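PDB 4L6D: 5-carboxyvanillate decarboxylase from Sphingomonas paucimobilis, which probably catalyses the metal-dependent, non-oxidative removal of carbon dioxide from 5-carboxyvanillate, and here holds vanillate beside a manganese ion. Local coordinates for residues L141-H146 / L169-H174. Sequence-based numbering, arbitrary orientation.
With MN (manganese (II) ion), chain I; VNL (4-hydroxy-3-methoxybenzoate), chain J.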
loop_
_atom_site.group_PDB
_atom_site.type_symbol
_atom_site.label_atom_id
_atom_site.label_comp_id
_atom_site.label_asym_id
_atom_site.label_seq_id
_atom_site.Cartn_x
_atom_site.Cartn_y
_atom_site.Cartn_z
ATOM N N LEU A 141 -0.901 -11.540 -21.751
ATOM C CA LEU A 141 -0.951 -12.587 -20.731
ATOM C C LEU A 141 -1.517 -12.051 -19.429
ATOM O O LEU A 141 -1.462 -10.850 -19.164
ATOM C CB LEU A 141 0.455 -13.129 -20.474
ATOM C CG LEU A 141 1.143 -13.815 -21.649
ATOM C CD1 LEU A 141 2.650 -13.910 -21.390
ATOM C CD2 LEU A 141 0.560 -15.188 -21.943
ATOM N N VAL A 142 -2.046 -12.951 -18.603
ATOM C CA VAL A 142 -2.518 -12.589 -17.268
ATOM C C VAL A 142 -2.097 -13.666 -16.281
ATOM O O VAL A 142 -2.099 -14.863 -16.594
ATOM C CB VAL A 142 -4.059 -12.380 -17.228
ATOM C CG1 VAL A 142 -4.807 -13.647 -17.640
ATOM C CG2 VAL A 142 -4.528 -11.914 -15.842
ATOM N N ILE A 143 -1.702 -13.222 -15.100
ATOM C CA ILE A 143 -1.412 -14.116 -13.989
ATOM C C ILE A 143 -1.872 -13.401 -12.713
ATOM O O ILE A 143 -1.912 -12.167 -12.670
ATOM C CB ILE A 143 0.094 -14.509 -13.950
ATOM C CG1 ILE A 143 0.284 -15.845 -13.218
ATOM C CG2 ILE A 143 0.933 -13.400 -13.327
ATOM C CD1 ILE A 143 -0.334 -17.053 -13.964
ATOM N N ASN A 144 -2.236 -14.160 -11.685
ATOM C CA ASN A 144 -2.814 -13.581 -10.469
ATOM C C ASN A 144 -1.863 -13.608 -9.290
ATOM O O ASN A 144 -1.777 -14.604 -8.578
ATOM C CB ASN A 144 -4.125 -14.287 -10.128
ATOM C CG ASN A 144 -5.038 -14.355 -11.320
ATOM O OD1 ASN A 144 -5.627 -13.340 -11.711
ATOM N ND2 ASN A 144 -5.111 -15.520 -11.960
ATOM N N SER A 145 -1.173 -12.489 -9.090
ATOM C CA SER A 145 -0.078 -12.346 -8.137
ATOM C C SER A 145 0.668 -13.662 -7.857
ATOM O O SER A 145 1.102 -14.308 -8.803
ATOM C CB SER A 145 -0.531 -11.621 -6.873
ATOM O OG SER A 145 0.592 -11.053 -6.231
ATOM N N HIS A 146 0.774 -14.078 -6.598
ATOM C CA HIS A 146 1.678 -15.163 -6.221
ATOM C C HIS A 146 1.314 -16.528 -6.795
ATOM O O HIS A 146 0.168 -16.785 -7.142
ATOM C CB HIS A 146 1.793 -15.268 -4.692
ATOM C CG HIS A 146 0.673 -16.019 -4.038
ATOM N ND1 HIS A 146 0.682 -17.392 -3.889
ATOM C CD2 HIS A 146 -0.488 -15.590 -3.486
ATOM C CE1 HIS A 146 -0.421 -17.773 -3.267
ATOM N NE2 HIS A 146 -1.151 -16.700 -3.016
ATOM N N LEU A 169 4.688 -10.206 -25.394
ATOM C CA LEU A 169 3.385 -10.009 -24.739
ATOM C C LEU A 169 3.514 -9.305 -23.398
ATOM O O LEU A 169 4.369 -9.653 -22.573
ATOM C CB LEU A 169 2.685 -11.354 -24.516
ATOM C CG LEU A 169 2.314 -12.146 -25.775
ATOM C CD1 LEU A 169 1.617 -13.427 -25.378
ATOM C CD2 LEU A 169 1.429 -11.312 -26.701
ATOM N N ALA A 170 2.633 -8.337 -23.164
ATOM C CA ALA A 170 2.529 -7.713 -21.856
ATOM C C ALA A 170 1.878 -8.681 -20.865
ATOM O O ALA A 170 0.966 -9.424 -21.230
ATOM C CB ALA A 170 1.732 -6.423 -21.951
ATOM N N LEU A 171 2.365 -8.683 -19.625
ATOM C CA LEU A 171 1.780 -9.514 -18.573
ATOM C C LEU A 171 0.996 -8.663 -17.588
ATOM O O LEU A 171 1.560 -7.811 -16.901
ATOM C CB LEU A 171 2.873 -10.274 -17.824
ATOM C CG LEU A 171 2.392 -11.062 -16.599
ATOM C CD1 LEU A 171 1.491 -12.235 -17.003
ATOM C CD2 LEU A 171 3.584 -11.569 -15.805
ATOM N N TYR A 172 -0.312 -8.897 -17.524
ATOM C CA TYR A 172 -1.155 -8.256 -16.526
ATOM C C TYR A 172 -1.022 -9.067 -15.249
ATOM O O TYR A 172 -1.385 -10.243 -15.226
ATOM C CB TYR A 172 -2.609 -8.260 -17.012
ATOM C CG TYR A 172 -3.502 -7.181 -16.426
ATOM C CD1 TYR A 172 -3.651 -7.035 -15.050
ATOM C CD2 TYR A 172 -4.212 -6.321 -17.262
ATOM C CE1 TYR A 172 -4.485 -6.062 -14.519
ATOM C CE2 TYR A 172 -5.044 -5.345 -16.752
ATOM C CZ TYR A 172 -5.167 -5.213 -15.380
ATOM O OH TYR A 172 -5.994 -4.237 -14.890
ATOM N N ILE A 173 -0.454 -8.472 -14.204
ATOM C CA ILE A 173 -0.423 -9.149 -12.908
ATOM C C ILE A 173 -1.624 -8.685 -12.111
ATOM O O ILE A 173 -1.597 -7.634 -11.456
ATOM C CB ILE A 173 0.898 -8.937 -12.134
ATOM C CG1 ILE A 173 2.083 -9.444 -12.963
ATOM C CG2 ILE A 173 0.842 -9.702 -10.819
ATOM C CD1 ILE A 173 3.447 -9.220 -12.302
ATOM N N HIS A 174 -2.684 -9.484 -12.206
ATOM C CA HIS A 174 -3.952 -9.246 -11.527
ATOM C C HIS A 174 -3.802 -9.675 -10.070
ATOM O O HIS A 174 -2.941 -10.483 -9.753
ATOM C CB HIS A 174 -5.008 -10.098 -12.236
ATOM C CG HIS A 174 -6.409 -9.855 -11.773
ATOM N ND1 HIS A 174 -6.944 -10.465 -10.657
ATOM C CD2 HIS A 174 -7.385 -9.065 -12.275
ATOM C CE1 HIS A 174 -8.190 -10.062 -10.496
ATOM N NE2 HIS A 174 -8.483 -9.211 -11.463
HETATM MN MN MN I . -10.261 -7.921 -11.566
HETATM C C1 VNL J . -13.496 -9.399 -6.875
HETATM C CO1 VNL J . -13.279 -8.158 -7.489
HETATM C CO2 VNL J . -12.866 -10.567 -7.347
HETATM C CM1 VNL J . -12.425 -8.059 -8.603
HETATM C CM2 VNL J . -12.007 -10.489 -8.441
HETATM O OM VNL J . -11.349 -11.569 -8.970
HETATM C CZ VNL J . -11.784 -9.196 -9.094
HETATM C CC VNL J . -14.445 -9.488 -5.709
HETATM C CV VNL J . -11.504 -12.874 -8.380
HETATM O O1 VNL J . -15.240 -8.542 -5.456
HETATM O O2 VNL J . -14.471 -10.549 -5.042
HETATM O O3 VNL J . -11.213 -9.250 -10.335
HETATM O O HOH W 1 -10.838 -8.764 -13.507
#
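Asn144 and His174 lie side by side at the C-terminal ends of two parallel strands, both side chains pointing the same way, with the amide plane turned 84° from the imidazole plane. OD1 of Asn144 approaches the ring obliquely, 3.3 Å from CB of His174. CG of His174 stands anti to its backbone N (chi1 -173°), on the same face of the sheet as Asn144; from there the ring runs on so that NE2 binds the manganese ion at 2.2 Å. Glu8, Asp297, a water and the vanillate oxygen O3 complete the coordination; O3 sits at the edge of the ring, near its plane.

Backbone pairing appears to fix the position of His174. The N of His174 donates to the O of Ile143 (2.8 Å), and the O of His174 accepts from the N of Ser145, so the metal-binding residue is gripped from both its amide and its carbonyl. Further back, Tyr172 uses its N toward Leu141 O (2.8 Å) and its O toward Ile143 N (3.0 Å), two residues further along, the pattern of parallel strands; both bonds are close to straight, and the strand axes diverge by only 23°.

Val142 and Tyr172 share the face of Asn144 and His174, where Tyr172 OH hydrogen-bonds Glu8, a second-shell link to the metal. The other face is apolar: CD1 of Leu171 wedges between Leu141 CB (3.7 Å) and Ile143 CG2 (3.9 Å), while the Leu141 and Leu169 side chains cross at about a right angle.

These strands, joined through helix 158-167, form a beta-alpha-beta unit of the amidohydrolase TIM barrel. Leu141 and Leu171 pack outward on that helix, Leu141 and Leu169 also reach helix 122-134, and strands 111-115 and 223-225 flank the pair.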